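Local atomic coordinates of fibronectin type III domain-containing protein (Simiduia agarivorans, PDB entry 6P2K), a protein that probably hydrolyses the glucan backbone of xyloglucan, as a family 74 glycoside hydrolase built of seven-bladed beta-propellers, and binds zinc ions. Residues L78-H82 against A92-E96; R571-P577 against D617-W623. One frame throughout, in Å; residues are numbered along the deposited sequence.

Overall arrangement
The two contacts lie in different halves of the chain, with centres about 41 Å apart and nearest atoms about 18 Å apart. The strand pattern fits the two seven-bladed propellers of family 74, contact 1 in the first and contact 2 in the second. Contact 1 joins the last two strands of one blade; contact 2 joins first strands of two successive blades. Contact 1 lies away from the zinc sites, yet Y79 and L93 touch helix 681-684, far later in the chain. Contact 2 neighbours a zinc site: the K572 side chain is about 6 Å from the ion and about 4 Å from that of its ligand D513.

Contact 1: residues L78-H82 against A92-E96; sequences LYGLH and ALVPE
L93 lays its CD1 methyl over one face of the H82 imidazole, across the antiparallel hairpin of strands 80-84 and 92-93 that closes a four-stranded propeller blade. The methyl carbon CD1 of L93 stands 3.9 Å from the H82 ring centroid and 23° off the ring normal, a CH-pi contact displaced toward the rim; a branched leucine suits the place because one methyl can cover the imidazole while the other reaches Y79. That second methyl, CD2, meets the edge of Y79 at CD2, 4.2 Å away. H82 and L93 form a non-hydrogen-bonded pair, where H82 CA approaches A92 O at 3.3 Å. One residue further, V94 N gives a nearly straight hydrogen bond to L81 O (2.8 Å, 169°). On the other face, L81 and V94 run side by side, L81 CB lying 4.0 Å from V94 CG2, and W151 touches both.

The imidazole is steered by chi1 of -64°, which sets CG beside the backbone N and brings ND1 back to a weak hydrogen bond with G80 O, while NE2 bonds to V56 N. Histidine suits the place because its face takes the methyl while ND1 donates and NE2 accepts at the rim. With an alanine here, V56 N would probably lose its partner and L93 CD1 the ring it rests on. G80 suits its place because its backbone angles would press a side chain against the carbonyl oxygen of Y79. Beside it, T97 OG1 is hydrogen-bonded to both L81 N and V94 O.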
ATOM      1  N   LEU B  78       1.103 -18.202 -56.193  1.00 37.68           N
ATOM      2  CA  LEU B  78      -0.125 -17.743 -56.830  1.00 37.33           C
ATOM      3  C   LEU B  78       0.094 -17.412 -58.299  1.00 42.22           C
ATOM      4  O   LEU B  78      -0.853 -17.465 -59.093  1.00 44.42           O
ATOM      5  CB  LEU B  78      -0.670 -16.528 -56.078  1.00 36.18           C
ATOM      6  CG  LEU B  78      -2.011 -15.931 -56.508  1.00 38.01           C
ATOM      7  CD1 LEU B  78      -3.129 -16.958 -56.384  1.00 38.55           C
ATOM      8  CD2 LEU B  78      -2.327 -14.685 -55.692  1.00 37.62           C
ATOM      9  N   TYR B  79       1.325 -17.077 -58.686  1.00 42.15           N
ATOM     10  CA  TYR B  79       1.633 -16.755 -60.073  1.00 42.36           C
ATOM     11  C   TYR B  79       2.349 -17.883 -60.805  1.00 43.26           C
ATOM     12  O   TYR B  79       2.726 -17.710 -61.969  1.00 41.53           O
ATOM     13  CB  TYR B  79       2.465 -15.473 -60.157  1.00 41.87           C
ATOM     14  CG  TYR B  79       2.402 -14.811 -61.519  1.00 41.31           C
ATOM     15  CD1 TYR B  79       1.217 -14.264 -61.992  1.00 42.91           C
ATOM     16  CD2 TYR B  79       3.522 -14.748 -62.339  1.00 47.24           C
ATOM     17  CE1 TYR B  79       1.148 -13.663 -63.240  1.00 50.42           C
ATOM     18  CE2 TYR B  79       3.463 -14.148 -63.592  1.00 50.90           C
ATOM     19  CZ  TYR B  79       2.272 -13.608 -64.036  1.00 50.13           C
ATOM     20  OH  TYR B  79       2.203 -13.009 -65.275  1.00 54.65           O
ATOM     21  N   GLY B  80       2.548 -19.030 -60.168  1.00 42.83           N
ATOM     22  CA  GLY B  80       3.070 -20.186 -60.860  1.00 43.91           C
ATOM     23  C   GLY B  80       4.259 -20.800 -60.156  1.00 43.43           C
ATOM     24  O   GLY B  80       4.736 -20.319 -59.129  1.00 41.06           O
ATOM     25  N   LEU B  81       4.740 -21.890 -60.745  1.00 43.04           N
ATOM     26  CA  LEU B  81       5.846 -22.645 -60.177  1.00 41.87           C
ATOM     27  C   LEU B  81       7.164 -21.902 -60.363  1.00 40.34           C
ATOM     28  O   LEU B  81       7.400 -21.272 -61.397  1.00 41.99           O
ATOM     29  CB  LEU B  81       5.918 -24.023 -60.841  1.00 43.15           C
ATOM     30  CG  LEU B  81       6.638 -25.181 -60.151  1.00 42.52           C
ATOM     31  CD1 LEU B  81       5.905 -25.600 -58.890  1.00 37.89           C
ATOM     32  CD2 LEU B  81       6.746 -26.345 -61.118  1.00 44.81           C
ATOM     33  N   HIS B  82       8.018 -21.972 -59.345  1.00 38.18           N
ATOM     34  CA  HIS B  82       9.398 -21.519 -59.430  1.00 40.21           C
ATOM     35  C   HIS B  82      10.323 -22.716 -59.263  1.00 40.95           C
ATOM     36  O   HIS B  82       9.963 -23.721 -58.645  1.00 38.20           O
ATOM     37  CB  HIS B  82       9.724 -20.466 -58.358  1.00 39.35           C
ATOM     38  CG  HIS B  82       8.958 -19.189 -58.501  1.00 40.14           C
ATOM     39  ND1 HIS B  82       7.584 -19.130 -58.411  1.00 39.51           N
ATOM     40  CD2 HIS B  82       9.375 -17.918 -58.713  1.00 39.55           C
ATOM     41  CE1 HIS B  82       7.187 -17.879 -58.568  1.00 39.38           C
ATOM     42  NE2 HIS B  82       8.255 -17.123 -58.751  1.00 39.74           N
ATOM     43  N   ALA B  92      13.894 -19.174 -60.440  1.00 37.35           N
ATOM     44  CA  ALA B  92      13.444 -18.775 -61.763  1.00 44.19           C
ATOM     45  C   ALA B  92      12.017 -19.267 -61.946  1.00 44.45           C
ATOM     46  O   ALA B  92      11.672 -20.370 -61.507  1.00 38.86           O
ATOM     47  CB  ALA B  92      14.348 -19.338 -62.865  1.00 45.51           C
ATOM     48  N   LEU B  93      11.190 -18.453 -62.592  1.00 43.84           N
ATOM     49  CA  LEU B  93       9.795 -18.818 -62.774  1.00 44.07           C
ATOM     50  C   LEU B  93       9.641 -19.748 -63.970  1.00 44.41           C
ATOM     51  O   LEU B  93      10.196 -19.491 -65.044  1.00 44.16           O
ATOM     52  CB  LEU B  93       8.944 -17.565 -62.946  1.00 45.40           C
ATOM     53  CG  LEU B  93       7.489 -17.798 -63.324  1.00 50.24           C
ATOM     54  CD1 LEU B  93       6.661 -18.167 -62.097  1.00 51.16           C
ATOM     55  CD2 LEU B  93       7.008 -16.510 -63.921  1.00 52.16           C
ATOM     56  N   VAL B  94       8.898 -20.834 -63.775  1.00 44.70           N
ATOM     57  CA  VAL B  94       8.669 -21.823 -64.825  1.00 47.89           C
ATOM     58  C   VAL B  94       7.716 -21.223 -65.851  1.00 50.65           C
ATOM     59  O   VAL B  94       6.590 -20.840 -65.500  1.00 50.33           O
ATOM     60  CB  VAL B  94       8.124 -23.135 -64.241  1.00 47.04           C
ATOM     61  CG1 VAL B  94       7.846 -24.141 -65.355  1.00 47.11           C
ATOM     62  CG2 VAL B  94       9.106 -23.712 -63.232  1.00 44.60           C
ATOM     63  N   PRO B  95       8.114 -21.122 -67.123  1.00 48.75           N
ATOM     64  CA  PRO B  95       7.290 -20.375 -68.087  1.00 50.53           C
ATOM     65  C   PRO B  95       5.953 -21.027 -68.390  1.00 56.50           C
ATOM     66  O   PRO B  95       4.977 -20.311 -68.649  1.00 56.10           O
ATOM     67  CB  PRO B  95       8.179 -20.312 -69.339  1.00 55.23           C
ATOM     68  CG  PRO B  95       9.559 -20.665 -68.863  1.00 55.06           C
ATOM     69  CD  PRO B  95       9.358 -21.617 -67.730  1.00 49.75           C
ATOM     70  N   GLU B  96       5.872 -22.358 -68.370  1.00 52.48           N
ATOM     71  CA  GLU B  96       4.612 -23.015 -68.695  1.00 58.55           C
ATOM     72  C   GLU B  96       3.557 -22.785 -67.624  1.00 54.30           C
ATOM     73  O   GLU B  96       2.357 -22.853 -67.915  1.00 54.33           O
ATOM     74  CB  GLU B  96       4.835 -24.513 -68.903  1.00 60.74           C
ATOM     75  CG  GLU B  96       5.761 -24.838 -70.060  1.00 62.82           C
ATOM     76  CD  GLU B  96       7.139 -25.265 -69.598  1.00 63.55           C
ATOM     77  OE1 GLU B  96       7.651 -26.269 -70.130  1.00 57.93           O
ATOM     78  OE2 GLU B  96       7.708 -24.599 -68.705  1.00 61.27           O
TER

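Contact 2: residues R571-P577 against D617-W623; sequences RKIAPHP and DAEVEAW
R571 reaches D617 by starting with CG anti to the backbone N and then bending at chi2 (67°), while K572 and E621, each kinked at chi2, bring their charged ends together. R571 NE donates to the anti lone pair of D617 OD1 at 3.0 Å, nearly in the guanidinium plane, and the carboxylate stands almost perpendicular to it (89°). Arginine has further N-H groups to spend: NH2 bonds to the carbonyls of T744 and K693, and NH1 is joined through a water to E619 OE2, which G695 N also holds while S696 N bonds to OE1. K572 NZ forms a salt bridge with E621 OE2 at 2.9 Å, coming from above the carboxylate plane; its methylenes pass V620 O, CG at 3.3 Å. Beyond the charges the strands meet through small apolar groups: A574 CB lies 4.2 Å from A622 CB and also touches V620 CG1, and P577 CG is 3.7 Å from W623 C. Strands 572-575 and 618-623 run nearly parallel, 15° apart, with no direct backbone hydrogen bond between them. They are first strands of successive propeller blades, pairing within their own sheets with strands 582-588 and 628-634, while I573 and P575 turn to strand 511-516 of the preceding blade.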
ATOM      1  N   ARG B 571      -6.627   9.272 -42.607  1.00 20.44           N
ATOM      2  CA  ARG B 571      -5.590   8.249 -42.600  1.00 17.75           C
ATOM      3  C   ARG B 571      -4.405   8.637 -41.726  1.00 21.39           C
ATOM      4  O   ARG B 571      -3.801   7.768 -41.089  1.00 23.01           O
ATOM      5  CB  ARG B 571      -5.121   7.969 -44.031  1.00 16.83           C
ATOM      6  CG  ARG B 571      -3.901   7.055 -44.138  1.00 18.07           C
ATOM      7  CD  ARG B 571      -4.208   5.638 -43.683  1.00 20.26           C
ATOM      8  NE  ARG B 571      -3.101   4.728 -43.973  1.00 24.88           N
ATOM      9  CZ  ARG B 571      -2.023   4.596 -43.207  1.00 26.33           C
ATOM     10  NH1 ARG B 571      -1.905   5.314 -42.094  1.00 25.32           N
ATOM     11  NH2 ARG B 571      -1.063   3.746 -43.553  1.00 21.79           N
ATOM     12  N   LYS B 572      -4.069   9.923 -41.668  1.00 19.60           N
ATOM     13  CA  LYS B 572      -3.001  10.401 -40.806  1.00 18.93           C
ATOM     14  C   LYS B 572      -3.323  11.818 -40.359  1.00 18.82           C
ATOM     15  O   LYS B 572      -3.771  12.641 -41.162  1.00 18.08           O
ATOM     16  CB  LYS B 572      -1.642  10.369 -41.516  1.00 22.36           C
ATOM     17  CG  LYS B 572      -0.540  11.067 -40.739  1.00 24.82           C
ATOM     18  CD  LYS B 572       0.807  10.394 -40.917  1.00 28.22           C
ATOM     19  CE  LYS B 572       1.826  10.966 -39.940  1.00 32.85           C
ATOM     20  NZ  LYS B 572       3.221  10.664 -40.361  1.00 41.14           N
ATOM     21  N   ILE B 573      -3.103  12.090 -39.077  1.00 17.19           N
ATOM     22  CA  ILE B 573      -3.250  13.421 -38.506  1.00 17.37           C
ATOM     23  C   ILE B 573      -1.858  13.972 -38.242  1.00 21.26           C
ATOM     24  O   ILE B 573      -1.024  13.296 -37.626  1.00 17.70           O
ATOM     25  CB  ILE B 573      -4.085  13.400 -37.216  1.00 18.89           C
ATOM     26  CG1 ILE B 573      -5.491  12.866 -37.496  1.00 21.10           C
ATOM     27  CG2 ILE B 573      -4.153  14.787 -36.606  1.00 17.65           C
ATOM     28  CD1 ILE B 573      -6.324  12.668 -36.240  1.00 25.60           C
ATOM     29  N   ALA B 574      -1.603  15.194 -38.713  1.00 21.76           N
ATOM     30  CA  ALA B 574      -0.302  15.846 -38.585  1.00 20.29           C
ATOM     31  C   ALA B 574      -0.487  17.169 -37.856  1.00 21.08           C
ATOM     32  O   ALA B 574      -0.718  18.212 -38.491  1.00 20.24           O
ATOM     33  CB  ALA B 574       0.345  16.057 -39.954  1.00 18.64           C
ATOM     34  N   PRO B 575      -0.403  17.176 -36.528  1.00 23.03           N
ATOM     35  CA  PRO B 575      -0.485  18.443 -35.795  1.00 21.75           C
ATOM     36  C   PRO B 575       0.716  19.324 -36.094  1.00 21.76           C
ATOM     37  O   PRO B 575       1.824  18.842 -36.345  1.00 25.23           O
ATOM     38  CB  PRO B 575      -0.505  18.009 -34.322  1.00 21.73           C
ATOM     39  CG  PRO B 575      -0.861  16.545 -34.349  1.00 24.56           C
ATOM     40  CD  PRO B 575      -0.257  16.027 -35.620  1.00 22.80           C
ATOM     41  N   HIS B 576       0.476  20.631 -36.072  1.00 17.29           N
ATOM     42  CA  HIS B 576       1.517  21.593 -36.397  1.00 19.37           C
ATOM     43  C   HIS B 576       2.667  21.465 -35.399  1.00 22.93           C
ATOM     44  O   HIS B 576       2.431  21.296 -34.197  1.00 23.93           O
ATOM     45  CB  HIS B 576       0.936  23.008 -36.385  1.00 20.75           C
ATOM     46  CG  HIS B 576       1.837  24.050 -36.973  1.00 25.00           C
ATOM     47  ND1 HIS B 576       2.987  24.481 -36.349  1.00 25.55           N
ATOM     48  CD2 HIS B 576       1.742  24.759 -38.123  1.00 25.05           C
ATOM     49  CE1 HIS B 576       3.568  25.406 -37.095  1.00 27.62           C
ATOM     50  NE2 HIS B 576       2.831  25.594 -38.175  1.00 26.39           N
ATOM     51  N   PRO B 577       3.922  21.522 -35.857  1.00 23.82           N
ATOM     52  CA  PRO B 577       5.040  21.212 -34.951  1.00 21.60           C
ATOM     53  C   PRO B 577       5.244  22.227 -33.838  1.00 24.33           C
ATOM     54  O   PRO B 577       5.785  21.861 -32.786  1.00 28.06           O
ATOM     55  CB  PRO B 577       6.251  21.160 -35.895  1.00 22.29           C
ATOM     56  CG  PRO B 577       5.841  21.954 -37.092  1.00 23.97           C
ATOM     57  CD  PRO B 577       4.372  21.708 -37.247  1.00 22.94           C
ATOM     58  N   ASP B 617      -4.788   5.329 -48.559  1.00 21.56           N
ATOM     59  CA  ASP B 617      -3.677   5.347 -47.615  1.00 22.52           C
ATOM     60  C   ASP B 617      -2.829   6.609 -47.758  1.00 21.38           C
ATOM     61  O   ASP B 617      -1.641   6.610 -47.432  1.00 20.80           O
ATOM     62  CB  ASP B 617      -2.823   4.093 -47.778  1.00 25.43           C
ATOM     63  CG  ASP B 617      -3.547   2.837 -47.321  1.00 28.56           C
ATOM     64  OD1 ASP B 617      -3.874   2.737 -46.116  1.00 29.86           O
ATOM     65  OD2 ASP B 617      -3.805   1.956 -48.169  1.00 26.67           O
ATOM     66  N   ALA B 618      -3.441   7.691 -48.231  1.00 22.82           N
ATOM     67  CA  ALA B 618      -2.735   8.954 -48.388  1.00 23.53           C
ATOM     68  C   ALA B 618      -2.332   9.515 -47.031  1.00 23.45           C
ATOM     69  O   ALA B 618      -3.099   9.465 -46.067  1.00 21.91           O
ATOM     70  CB  ALA B 618      -3.615   9.959 -49.128  1.00 19.62           C
ATOM     71  N   GLU B 619      -1.123  10.068 -46.963  1.00 25.05           N
ATOM     72  CA  GLU B 619      -0.559  10.572 -45.721  1.00 26.14           C
ATOM     73  C   GLU B 619      -0.172  12.037 -45.857  1.00 26.87           C
ATOM     74  O   GLU B 619       0.078  12.542 -46.956  1.00 26.59           O
ATOM     75  CB  GLU B 619       0.679   9.773 -45.304  1.00 22.95           C
ATOM     76  CG  GLU B 619       0.395   8.377 -44.793  1.00 26.12           C
ATOM     77  CD  GLU B 619       1.664   7.566 -44.657  1.00 30.08           C
ATOM     78  OE1 GLU B 619       2.559   7.738 -45.514  1.00 31.39           O
ATOM     79  OE2 GLU B 619       1.772   6.766 -43.702  1.00 28.31           O
ATOM     80  N   VAL B 620      -0.106  12.710 -44.711  1.00 25.18           N
ATOM     81  CA  VAL B 620       0.438  14.058 -44.614  1.00 22.10           C
ATOM     82  C   VAL B 620       1.342  14.113 -43.389  1.00 25.00           C
ATOM     83  O   VAL B 620       1.074  13.455 -42.377  1.00 22.05           O
ATOM     84  CB  VAL B 620      -0.675  15.125 -44.541  1.00 23.72           C
ATOM     85  CG1 VAL B 620      -1.507  14.965 -43.268  1.00 19.67           C
ATOM     86  CG2 VAL B 620      -0.082  16.527 -44.641  1.00 24.95           C
ATOM     87  N   GLU B 621       2.433  14.869 -43.495  1.00 23.55           N
ATOM     88  CA  GLU B 621       3.362  15.072 -42.393  1.00 23.69           C
ATOM     89  C   GLU B 621       3.725  16.545 -42.310  1.00 23.55           C
ATOM     90  O   GLU B 621       3.965  17.190 -43.334  1.00 25.98           O
ATOM     91  CB  GLU B 621       4.641  14.239 -42.566  1.00 26.17           C
ATOM     92  CG  GLU B 621       5.601  14.293 -41.377  1.00 30.12           C
ATOM     93  CD  GLU B 621       5.463  13.107 -40.441  1.00 33.87           C
ATOM     94  OE1 GLU B 621       6.279  12.165 -40.564  1.00 32.08           O
ATOM     95  OE2 GLU B 621       4.549  13.118 -39.585  1.00 34.48           O
ATOM     96  N   ALA B 622       3.774  17.069 -41.088  1.00 23.59           N
ATOM     97  CA  ALA B 622       4.165  18.449 -40.837  1.00 26.70           C
ATOM     98  C   ALA B 622       5.294  18.460 -39.819  1.00 25.77           C
ATOM     99  O   ALA B 622       5.195  17.812 -38.772  1.00 22.59           O
ATOM    100  CB  ALA B 622       2.980  19.279 -40.331  1.00 24.62           C
ATOM    101  N   TRP B 623       6.363  19.189 -40.125  1.00 24.35           N
ATOM    102  CA  TRP B 623       7.511  19.257 -39.229  1.00 22.93           C
ATOM    103  C   TRP B 623       8.282  20.539 -39.511  1.00 25.85           C
ATOM    104  O   TRP B 623       8.062  21.212 -40.521  1.00 26.02           O
ATOM    105  CB  TRP B 623       8.402  18.018 -39.374  1.00 21.24           C
ATOM    106  CG  TRP B 623       9.302  18.021 -40.573  1.00 23.27           C
ATOM    107  CD1 TRP B 623      10.618  18.377 -40.603  1.00 26.00           C
ATOM    108  CD2 TRP B 623       8.960  17.632 -41.911  1.00 23.91           C
ATOM    109  NE1 TRP B 623      11.117  18.240 -41.876  1.00 28.65           N
ATOM    110  CE2 TRP B 623      10.120  17.783 -42.698  1.00 25.93           C
ATOM    111  CE3 TRP B 623       7.786  17.173 -42.520  1.00 24.07           C
ATOM    112  CZ2 TRP B 623      10.141  17.494 -44.065  1.00 23.62           C
ATOM    113  CZ3 TRP B 623       7.807  16.888 -43.876  1.00 23.14           C
ATOM    114  CH2 TRP B 623       8.979  17.051 -44.634  1.00 23.42           C
TER
HETATM  115  O   HOH W   1       0.935   6.327 -41.119  1.00 24.28           O
HETATM  116  O   HOH W   2       3.031  16.552 -36.394  1.00 30.74           O